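Local coordinates for proximal thread matrix protein 1 (Mytilus galloprovincialis, PDB 4CN9) that probably binds collagen in the proximal part of the mussel byssus, using two von Willebrand factor type A domains, and carries zinc, at residues L146-R150 and E151-S155; P270-Y273 and Q274-K277. All coordinates share one frame; numbering follows the deposited sequence.

From the N terminus the chain first reaches contact 1 (146-155), which covers the C-terminal end of helix 142-153 in the first von Willebrand factor type A domain. More than a hundred residues later comes contact 2 (270-277), the lead-in and first turns of helix 272-285 in the second domain. The two are in series: each is local, closing only turns of a single helix, so they neither nest nor cross. Their centres lie 44 Å apart, with nearest atoms about 34 Å apart. Contact 1 sets a helix end against strands 54-61 and 166-173 and helix 183-192, whereas contact 2 belongs to the unit of strand 253-260, helix 272-285 and strand 295-302.

Contact 1 of 2, residues L146-R150 and E151-S155; sequences LKHVR and ENSFS
Glu151 swings its carboxylate back across the aliphatic chain of Lys147, one turn earlier in the helix, and NZ of Lys147 binds OE2 of Glu151 at 2.8 Å. The ammonium comes from the syn side but 35° out of the carboxylate plane; the bend at the end of the lysine chain (chi4 71°) turns it inward. Arg150 NH2 adds a longer salt bridge, 3.5 Å from Glu151 OE2, and Glu151 CG lies over one guanidinium face. One carboxylate oxygen is thus shared by two cations, which should favour its negative charge, while Arg150 NH2 also pairs with Glu186.

On another side of the helix, CB of Asn152 makes a CH-pi contact over one face of the His148 ring, 4.2 Å from its centroid. The hydrogen bond between His148 NE2 and Thr112 OG1 would limit rotation of this ring.

Towards its end the helix widens into a pi-type turn: Asn152 N donates to His148 O at 2.8 Å, while Ser153 N reaches His148 O and Val149 O, and Phe154 N reaches Val149 O, by weak bonds. As the chain leaves the helix, Val149 and Phe154 lie side by side, with Val149 CG1 3.6 Å from Phe154 CE2. This apolar side faces Ile57 of strand 54-61 and Val169 of strand 166-173, while Lys147 and Arg150 lie against helix 183-192.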
# COMPACT_ATOMS: atom_id res chain seq x y z
N LEU A 146 10.67 -11.39 7.88
CA LEU A 146 9.24 -11.32 7.61
C LEU A 146 8.55 -12.67 7.85
O LEU A 146 7.44 -12.72 8.36
CB LEU A 146 8.99 -10.84 6.18
CG LEU A 146 9.39 -9.39 5.91
CD1 LEU A 146 9.41 -9.07 4.41
CD2 LEU A 146 8.45 -8.44 6.64
N LYS A 147 9.22 -13.75 7.45
CA LYS A 147 8.72 -15.11 7.65
C LYS A 147 8.60 -15.41 9.14
O LYS A 147 7.57 -15.91 9.61
CB LYS A 147 9.70 -16.09 7.01
CG LYS A 147 9.31 -17.56 7.12
CD LYS A 147 10.41 -18.44 6.51
CE LYS A 147 10.32 -19.87 7.00
NZ LYS A 147 9.14 -20.56 6.43
N HIS A 148 9.65 -15.09 9.88
CA HIS A 148 9.63 -15.30 11.33
C HIS A 148 8.47 -14.54 11.99
O HIS A 148 7.78 -15.06 12.89
CB HIS A 148 10.98 -14.85 11.91
CG HIS A 148 11.10 -15.05 13.39
ND1 HIS A 148 11.66 -16.18 13.95
CD2 HIS A 148 10.74 -14.27 14.43
CE1 HIS A 148 11.65 -16.08 15.26
NE2 HIS A 148 11.09 -14.93 15.59
N VAL A 149 8.23 -13.32 11.54
CA VAL A 149 7.14 -12.51 12.08
C VAL A 149 5.77 -13.15 11.78
O VAL A 149 4.92 -13.25 12.66
CB VAL A 149 7.21 -11.05 11.55
CG1 VAL A 149 5.93 -10.31 11.84
CG2 VAL A 149 8.41 -10.32 12.18
N ARG A 150 5.58 -13.60 10.56
CA ARG A 150 4.32 -14.28 10.21
C ARG A 150 4.11 -15.58 11.01
O ARG A 150 3.02 -15.82 11.52
CB ARG A 150 4.30 -14.59 8.71
CG ARG A 150 3.03 -15.32 8.27
CD ARG A 150 3.01 -15.57 6.77
NE ARG A 150 4.26 -16.16 6.28
CZ ARG A 150 4.53 -17.47 6.24
NH1 ARG A 150 3.65 -18.36 6.68
NH2 ARG A 150 5.69 -17.89 5.75
N GLU A 151 5.15 -16.39 11.12
CA GLU A 151 5.02 -17.72 11.72
C GLU A 151 5.08 -17.73 13.26
O GLU A 151 4.46 -18.57 13.89
CB GLU A 151 6.12 -18.65 11.15
CG GLU A 151 5.98 -18.92 9.64
CD GLU A 151 7.04 -19.88 9.07
OE1 GLU A 151 8.08 -20.11 9.72
OE2 GLU A 151 6.83 -20.39 7.96
N ASN A 152 5.81 -16.79 13.85
CA ASN A 152 6.01 -16.79 15.30
C ASN A 152 5.43 -15.58 16.02
O ASN A 152 4.70 -15.72 17.01
CB ASN A 152 7.50 -16.88 15.64
CG ASN A 152 8.12 -18.21 15.24
OD1 ASN A 152 7.71 -18.84 14.28
ND2 ASN A 152 9.12 -18.64 16.01
N SER A 153 5.76 -14.39 15.52
CA SER A 153 5.52 -13.15 16.28
C SER A 153 4.05 -12.86 16.54
O SER A 153 3.71 -12.32 17.60
CB SER A 153 6.14 -11.96 15.57
OG SER A 153 7.51 -12.16 15.34
N PHE A 154 3.19 -13.18 15.58
CA PHE A 154 1.76 -12.95 15.74
C PHE A 154 1.01 -14.20 16.16
O PHE A 154 -0.22 -14.20 16.21
CB PHE A 154 1.17 -12.40 14.44
CG PHE A 154 1.51 -10.97 14.19
CD1 PHE A 154 1.00 -9.97 15.01
CD2 PHE A 154 2.35 -10.61 13.16
CE1 PHE A 154 1.31 -8.63 14.78
CE2 PHE A 154 2.66 -9.27 12.92
CZ PHE A 154 2.15 -8.28 13.74
N SER A 155 1.74 -15.27 16.50
CA SER A 155 1.06 -16.52 16.88
C SER A 155 0.43 -16.41 18.26
O SER A 155 0.89 -15.63 19.10
CB SER A 155 2.01 -17.72 16.82
OG SER A 155 3.01 -17.67 17.83

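Contact 2 of 2, residues P270-Y273 and Q274-K277; sequences PNNY and QLMK
Tyr273 carries most of the apolar contacts: it meets Met276 and Lys277, whose ends reach different parts of its ring from the same side of the ring plane. With CG anti to the backbone N (chi1 -165°), the ring is carried towards these two side chains, and CE of Met276 approaches it obliquely, 3.5 Å from Tyr273 CD1. The bend at the end of the methionine chain (chi3 61°) folds that methyl back towards the ring. Lys277 runs extended beyond its CG and brings CE to 3.3 Å from Tyr273 CE2, again obliquely. A smaller contact joins Leu275 CD1 to Asn271 CB.

Main-chain hydrogen bonds hold the same turns together. Leu275 N donates to Asn271 O at 3.0 Å, followed by Met276 N to Asn272 O at 2.9 Å and Lys277 N to Tyr273 O at 3.0 Å. A water extends the pattern towards the start of the helix: it donates to Pro270 O and accepts from Gln274 N, bridging a carbonyl and an amide four residues apart.

Polar side-chain ends are tied to neighbouring parts of the chain: Lys277 NZ donates to the carbonyls of Asp326, at the end of helix 318-327, and Val328 just beyond, two bonds that fix the ammonium near the tyrosine ring, and Asn272 ND2 donates to Ile265 O.

Tyr273 and Met276 both rest on Phe259 of strand 253-260. They therefore join helix to sheet near the beginning of the helical connection between strands 253-260 and 295-302, a beta-alpha-beta unit of the Rossmann-like alpha/beta fold of von Willebrand factor type A domains.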
# COMPACT_ATOMS: atom_id res chain seq x y z
N PRO A 270 -13.17 -8.47 -32.10
CA PRO A 270 -14.08 -7.31 -32.06
C PRO A 270 -14.96 -7.25 -30.81
O PRO A 270 -15.70 -6.28 -30.65
CB PRO A 270 -14.92 -7.49 -33.32
CG PRO A 270 -14.94 -8.97 -33.56
CD PRO A 270 -13.63 -9.51 -33.04
N ASN A 271 -14.88 -8.26 -29.94
CA ASN A 271 -15.56 -8.24 -28.65
C ASN A 271 -14.79 -7.54 -27.54
O ASN A 271 -15.35 -7.30 -26.48
CB ASN A 271 -15.80 -9.67 -28.13
CG ASN A 271 -16.67 -10.49 -29.04
OD1 ASN A 271 -17.89 -10.35 -29.05
ND2 ASN A 271 -16.03 -11.41 -29.78
N ASN A 272 -13.51 -7.26 -27.74
CA ASN A 272 -12.65 -6.88 -26.62
C ASN A 272 -13.16 -5.65 -25.87
O ASN A 272 -13.23 -5.64 -24.64
CB ASN A 272 -11.21 -6.67 -27.08
CG ASN A 272 -10.48 -7.98 -27.34
OD1 ASN A 272 -10.91 -9.04 -26.90
ND2 ASN A 272 -9.36 -7.91 -28.04
N TYR A 273 -13.52 -4.63 -26.63
CA TYR A 273 -13.88 -3.36 -26.05
C TYR A 273 -15.15 -3.51 -25.22
O TYR A 273 -15.25 -2.96 -24.13
CB TYR A 273 -14.05 -2.33 -27.16
CG TYR A 273 -14.07 -0.90 -26.71
CD1 TYR A 273 -12.97 -0.33 -26.07
CD2 TYR A 273 -15.17 -0.10 -26.94
CE1 TYR A 273 -13.00 1.00 -25.66
CE2 TYR A 273 -15.21 1.21 -26.56
CZ TYR A 273 -14.12 1.76 -25.92
OH TYR A 273 -14.20 3.07 -25.54
N GLN A 274 -16.12 -4.27 -25.72
CA GLN A 274 -17.32 -4.52 -24.93
C GLN A 274 -17.03 -5.36 -23.69
O GLN A 274 -17.68 -5.19 -22.65
CB GLN A 274 -18.41 -5.19 -25.76
CG GLN A 274 -19.74 -5.27 -25.02
CD GLN A 274 -20.30 -3.90 -24.70
OE1 GLN A 274 -20.24 -2.99 -25.53
NE2 GLN A 274 -20.82 -3.73 -23.49
N LEU A 275 -16.10 -6.30 -23.80
CA LEU A 275 -15.73 -7.12 -22.65
C LEU A 275 -15.15 -6.22 -21.54
O LEU A 275 -15.45 -6.38 -20.35
CB LEU A 275 -14.74 -8.21 -23.05
CG LEU A 275 -15.32 -9.41 -23.82
CD1 LEU A 275 -14.21 -10.31 -24.33
CD2 LEU A 275 -16.30 -10.20 -22.95
N MET A 276 -14.34 -5.25 -21.95
CA MET A 276 -13.76 -4.30 -21.01
C MET A 276 -14.84 -3.42 -20.37
O MET A 276 -14.84 -3.19 -19.15
CB MET A 276 -12.69 -3.45 -21.72
CG MET A 276 -11.92 -2.51 -20.80
SD MET A 276 -10.72 -1.51 -21.73
CE MET A 276 -11.82 -0.63 -22.82
N LYS A 277 -15.79 -2.94 -21.17
CA LYS A 277 -16.90 -2.17 -20.61
C LYS A 277 -17.71 -3.00 -19.61
O LYS A 277 -18.09 -2.50 -18.55
CB LYS A 277 -17.81 -1.66 -21.72
CG LYS A 277 -17.20 -0.58 -22.59
CD LYS A 277 -18.11 -0.30 -23.78
CE LYS A 277 -17.76 0.99 -24.46
NZ LYS A 277 -18.59 1.17 -25.70
O HOH W 1 -16.34 -4.63 -28.81